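Local coordinates for serine acetyltransferase (Entamoeba histolytica, PDB 3Q1X), which probably catalyses the transfer of an acetyl group to the hydroxyl of L-serine, a step in cysteine biosynthesis, at residues Y71-D74 and S75-Y79; I134-R137 and I138-L142. One frame throughout, in Å; residues are numbered along the deposited sequence.

Contact 1: Y71-D74 and S75-Y79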
loop_
_atom_site.group_PDB
_atom_site.type_symbol
_atom_site.label_atom_id
_atom_site.label_comp_id
_atom_site.label_asym_id
_atom_site.label_seq_id
_atom_site.Cartn_x
_atom_site.Cartn_y
_atom_site.Cartn_z
ATOM N N TYR A 71 12.049 -1.581 -23.095
ATOM C CA TYR A 71 10.959 -2.090 -22.260
ATOM C C TYR A 71 9.657 -1.313 -22.482
ATOM O O TYR A 71 8.597 -1.923 -22.689
ATOM C CB TYR A 71 11.361 -2.085 -20.780
ATOM C CG TYR A 71 10.319 -2.659 -19.839
ATOM C CD1 TYR A 71 10.371 -3.993 -19.433
ATOM C CD2 TYR A 71 9.287 -1.863 -19.345
ATOM C CE1 TYR A 71 9.409 -4.523 -18.558
ATOM C CE2 TYR A 71 8.322 -2.379 -18.478
ATOM C CZ TYR A 71 8.388 -3.706 -18.090
ATOM O OH TYR A 71 7.430 -4.208 -17.231
ATOM N N ILE A 72 9.742 0.021 -22.465
ATOM C CA ILE A 72 8.565 0.879 -22.658
ATOM C C ILE A 72 8.024 0.733 -24.080
ATOM O O ILE A 72 6.810 0.642 -24.288
ATOM C CB ILE A 72 8.858 2.388 -22.344
ATOM C CG1 ILE A 72 9.168 2.586 -20.855
ATOM C CG2 ILE A 72 7.684 3.290 -22.777
ATOM C CD1 ILE A 72 9.571 4.020 -20.462
ATOM N N LYS A 73 8.928 0.720 -25.059
ATOM C CA LYS A 73 8.524 0.502 -26.446
ATOM C C LYS A 73 7.738 -0.800 -26.573
ATOM O O LYS A 73 6.662 -0.824 -27.172
ATOM C CB LYS A 73 9.722 0.492 -27.391
ATOM C CG LYS A 73 9.336 0.583 -28.870
ATOM C CD LYS A 73 10.571 0.512 -29.762
ATOM C CE LYS A 73 11.164 -0.894 -29.763
ATOM N NZ LYS A 73 12.639 -0.863 -29.533
ATOM N N ASP A 74 8.265 -1.875 -25.985
ATOM C CA ASP A 74 7.598 -3.186 -26.046
ATOM C C ASP A 74 6.196 -3.170 -25.438
ATOM O O ASP A 74 5.246 -3.688 -26.036
ATOM C CB ASP A 74 8.482 -4.277 -25.426
ATOM C CG ASP A 74 9.635 -4.685 -26.347
ATOM O OD1 ASP A 74 9.663 -4.230 -27.509
ATOM O OD2 ASP A 74 10.516 -5.459 -25.914
ATOM N N SER A 75 6.067 -2.527 -24.281
ATOM C CA SER A 75 4.788 -2.409 -23.591
ATOM C C SER A 75 3.800 -1.486 -24.313
ATOM O O SER A 75 2.617 -1.806 -24.425
ATOM C CB SER A 75 5.015 -1.933 -22.159
ATOM O OG SER A 75 5.768 -2.890 -21.430
ATOM N N VAL A 76 4.279 -0.356 -24.826
ATOM C CA VAL A 76 3.397 0.527 -25.592
ATOM C C VAL A 76 2.909 -0.176 -26.860
ATOM O O VAL A 76 1.747 -0.061 -27.211
ATOM C CB VAL A 76 4.040 1.904 -25.923
ATOM C CG1 VAL A 76 3.128 2.720 -26.834
ATOM C CG2 VAL A 76 4.303 2.682 -24.651
ATOM N N THR A 77 3.799 -0.913 -27.530
ATOM C CA THR A 77 3.426 -1.663 -28.736
ATOM C C THR A 77 2.321 -2.700 -28.445
ATOM O O THR A 77 1.362 -2.843 -29.220
ATOM C CB THR A 77 4.654 -2.363 -29.355
ATOM O OG1 THR A 77 5.612 -1.372 -29.773
ATOM C CG2 THR A 77 4.248 -3.216 -30.553
ATOM N N ALA A 78 2.458 -3.410 -27.329
ATOM C CA ALA A 78 1.477 -4.433 -26.935
ATOM C C ALA A 78 0.053 -3.880 -26.842
ATOM O O ALA A 78 -0.893 -4.513 -27.305
ATOM C CB ALA A 78 1.887 -5.109 -25.632
ATOM N N TYR A 79 -0.079 -2.688 -26.268
ATOM C CA TYR A 79 -1.374 -2.045 -26.068
ATOM C C TYR A 79 -1.841 -1.215 -27.261
ATOM O O TYR A 79 -3.029 -0.916 -27.394
ATOM C CB TYR A 79 -1.314 -1.139 -24.843
ATOM C CG TYR A 79 -1.338 -1.863 -23.519
ATOM C CD1 TYR A 79 -2.542 -2.295 -22.958
ATOM C CD2 TYR A 79 -0.157 -2.101 -22.820
ATOM C CE1 TYR A 79 -2.554 -2.939 -21.729
ATOM C CE2 TYR A 79 -0.160 -2.746 -21.610
ATOM C CZ TYR A 79 -1.359 -3.159 -21.065
ATOM O OH TYR A 79 -1.371 -3.802 -19.853
HETATM O O HOH W 1 7.527 -4.511 -21.889
#
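Ser75 N, Val76 N, Thr77 N and Ala78 N each bond four residues back, to the carbonyl oxygens of Tyr71, Ile72, Lys73 and Asp74, as in a regular alpha-helix. The straightest of these bonds is Val76 N to Ile72 O, at 2.8 Å and 168°. Lys73 O is gripped twice by the same residue. Thr77 N reaches Lys73 O at 2.9 Å from one face of the carbonyl plane, while Thr77 OG1 donates to Lys73 O from the opposite face, also at 2.9 Å and well above the plane. With chi1 at -63°, OG1 lies beside its own backbone N and is turned back toward this carbonyl, a common way for a helical threonine to satisfy its hydroxyl. On another side of the helix, CG2 of Ile72 meets CG2 of Val76 at 3.9 Å, the two branched chains crossing at a slant. Tyr71 carries its ring anti to the backbone N (chi1 -177°), and Ser75 OG lies over one face, 3.9 Å from Tyr71 CE2. A water donates to Tyr71 O at 2.9 Å and sits above the centre of that ring. Outward from here, Ile72 and Val76 pack on helix 82-113 and on Tyr150 of helix 150-162; Tyr71 also touches helix 36-45. Ser75 and Ala78 face the second subunit, where Arg27 of that subunit bonds to Ala78 O.

Contact 2: I134-R137 and I138-L142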
loop_
_atom_site.group_PDB
_atom_site.type_symbol
_atom_site.label_atom_id
_atom_site.label_comp_id
_atom_site.label_asym_id
_atom_site.label_seq_id
_atom_site.Cartn_x
_atom_site.Cartn_y
_atom_site.Cartn_z
ATOM N N ILE A 134 9.018 10.427 -9.866
ATOM C CA ILE A 134 9.960 9.969 -10.896
ATOM C C ILE A 134 9.237 9.242 -12.023
ATOM O O ILE A 134 9.440 9.532 -13.199
ATOM C CB ILE A 134 11.031 9.011 -10.320
ATOM C CG1 ILE A 134 12.025 9.744 -9.419
ATOM C CG2 ILE A 134 11.784 8.304 -11.429
ATOM C CD1 ILE A 134 13.031 8.808 -8.727
ATOM N N VAL A 135 8.405 8.280 -11.642
ATOM C CA VAL A 135 7.682 7.482 -12.611
ATOM C C VAL A 135 6.556 8.321 -13.220
ATOM O O VAL A 135 6.375 8.316 -14.432
ATOM C CB VAL A 135 7.195 6.158 -11.997
ATOM C CG1 VAL A 135 6.410 5.359 -13.004
ATOM C CG2 VAL A 135 8.387 5.341 -11.457
ATOM N N TYR A 136 5.835 9.085 -12.394
ATOM C CA TYR A 136 4.781 9.959 -12.912
ATOM C C TYR A 136 5.251 10.885 -14.048
ATOM O O TYR A 136 4.539 11.074 -15.044
ATOM C CB TYR A 136 4.132 10.821 -11.815
ATOM C CG TYR A 136 3.524 12.076 -12.415
ATOM C CD1 TYR A 136 2.293 12.035 -13.079
ATOM C CD2 TYR A 136 4.226 13.287 -12.399
ATOM C CE1 TYR A 136 1.763 13.187 -13.687
ATOM C CE2 TYR A 136 3.707 14.434 -13.006
ATOM C CZ TYR A 136 2.482 14.375 -13.645
ATOM O OH TYR A 136 1.979 15.511 -14.245
ATOM N N ARG A 137 6.436 11.467 -13.897
ATOM C CA ARG A 137 6.867 12.468 -14.863
ATOM C C ARG A 137 7.100 11.843 -16.236
ATOM O O ARG A 137 6.877 12.485 -17.277
ATOM C CB ARG A 137 8.070 13.260 -14.339
ATOM C CG ARG A 137 7.670 14.148 -13.149
ATOM C CD ARG A 137 8.535 15.395 -13.007
ATOM N NE ARG A 137 8.210 16.138 -11.786
ATOM C CZ ARG A 137 7.188 16.983 -11.671
ATOM N NH1 ARG A 137 6.384 17.217 -12.712
ATOM N NH2 ARG A 137 6.977 17.606 -10.523
ATOM N N ILE A 138 7.497 10.574 -16.238
ATOM C CA ILE A 138 7.634 9.839 -17.494
ATOM C C ILE A 138 6.272 9.362 -18.013
ATOM O O ILE A 138 5.958 9.571 -19.187
ATOM C CB ILE A 138 8.687 8.711 -17.394
ATOM C CG1 ILE A 138 10.107 9.302 -17.519
ATOM C CG2 ILE A 138 8.455 7.646 -18.464
ATOM C CD1 ILE A 138 10.618 10.037 -16.287
ATOM N N ALA A 139 5.458 8.764 -17.138
ATOM C CA ALA A 139 4.098 8.336 -17.502
ATOM C C ALA A 139 3.264 9.462 -18.131
ATOM O O ALA A 139 2.489 9.231 -19.075
ATOM C CB ALA A 139 3.384 7.747 -16.297
ATOM N N HIS A 140 3.420 10.679 -17.615
ATOM C CA HIS A 140 2.727 11.840 -18.167
ATOM C C HIS A 140 3.110 12.157 -19.619
ATOM O O HIS A 140 2.248 12.568 -20.406
ATOM C CB HIS A 140 2.899 13.075 -17.274
ATOM C CG HIS A 140 2.087 14.251 -17.719
ATOM N ND1 HIS A 140 0.710 14.237 -17.750
ATOM C CD2 HIS A 140 2.462 15.471 -18.174
ATOM C CE1 HIS A 140 0.270 15.398 -18.200
ATOM N NE2 HIS A 140 1.312 16.168 -18.455
ATOM N N VAL A 141 4.379 11.949 -19.984
ATOM C CA VAL A 141 4.808 12.170 -21.385
ATOM C C VAL A 141 4.096 11.196 -22.338
ATOM O O VAL A 141 3.672 11.579 -23.432
ATOM C CB VAL A 141 6.349 12.127 -21.557
ATOM C CG1 VAL A 141 6.739 12.412 -22.998
ATOM C CG2 VAL A 141 7.005 13.153 -20.656
ATOM N N LEU A 142 3.958 9.943 -21.904
ATOM C CA LEU A 142 3.142 8.964 -22.614
ATOM C C LEU A 142 1.703 9.440 -22.781
ATOM O O LEU A 142 1.152 9.373 -23.886
ATOM C CB LEU A 142 3.179 7.606 -21.914
ATOM C CG LEU A 142 4.426 6.755 -22.144
ATOM C CD1 LEU A 142 4.326 5.478 -21.347
ATOM C CD2 LEU A 142 4.590 6.441 -23.624
#
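Ile134 O meets CD1 of Ile138 at 3.3 Å, and this buried carbonyl has no hydrogen-bond partner in the model. The amide that a regular helix would offer it, Ile138 N, makes a weak, bent bond to Val135 O instead (3.1 Å, 124°). CD1 gets there because CG1 of Ile138 lies beside its backbone N and chi2 is 75°, folding the methyl back over the preceding turn. Val135 O serves mainly Ala139 N, at 2.9 Å and essentially straight. Tyr136 follows, with O bonded to His140 N at 2.8 Å. Its side chain runs alongside that of His140, both pointing the same way; the ring planes are 26° apart but slid so far that they barely overlap. The touching is done by the hydroxyl and one flank of the ring: Tyr136 OH sits over one face of the imidazole, toward its rim, 3.7 Å from His140 CG, and Tyr136 CE1 is 3.8 Å from His140 CB. These polar ends face the start of the left-handed parallel beta-helix built from hexapeptide repeats: Tyr136 OH bonds to Ala170 O and His140 ND1 to Pro168 O. Arg137 extends toward the same region, NH1 lying in plane at the edge of the Tyr136 ring. Its guanidinium bonds to Ile172 O and Lys173 O and forms a salt bridge with Asp106 of helix 82-113, while Arg137 O packs against CG2 of Val141 at 3.4 Å.

In the fold
From the N terminus, the chain reaches contact 1 near the end of helix 59-79, runs through helix 82-113 and the short helix 120-126, and arrives at contact 2 within helix 128-144. Each contact lies within one helix, joining residues about a turn apart, and closes no long loop; the two come in series, neither enclosing nor crossing the other. Their centres are 15 Å apart, yet the helices meet: Val76 CG2 lies 3.9 Å from Leu142 CD2, and Ile72 touches both Leu142 and Ile138. Both contacts also pack on helices 36-45, 82-113 and 150-162. Contact 1 faces the second subunit, whereas contact 2 joins this helical bundle to the first coil of the beta-helix.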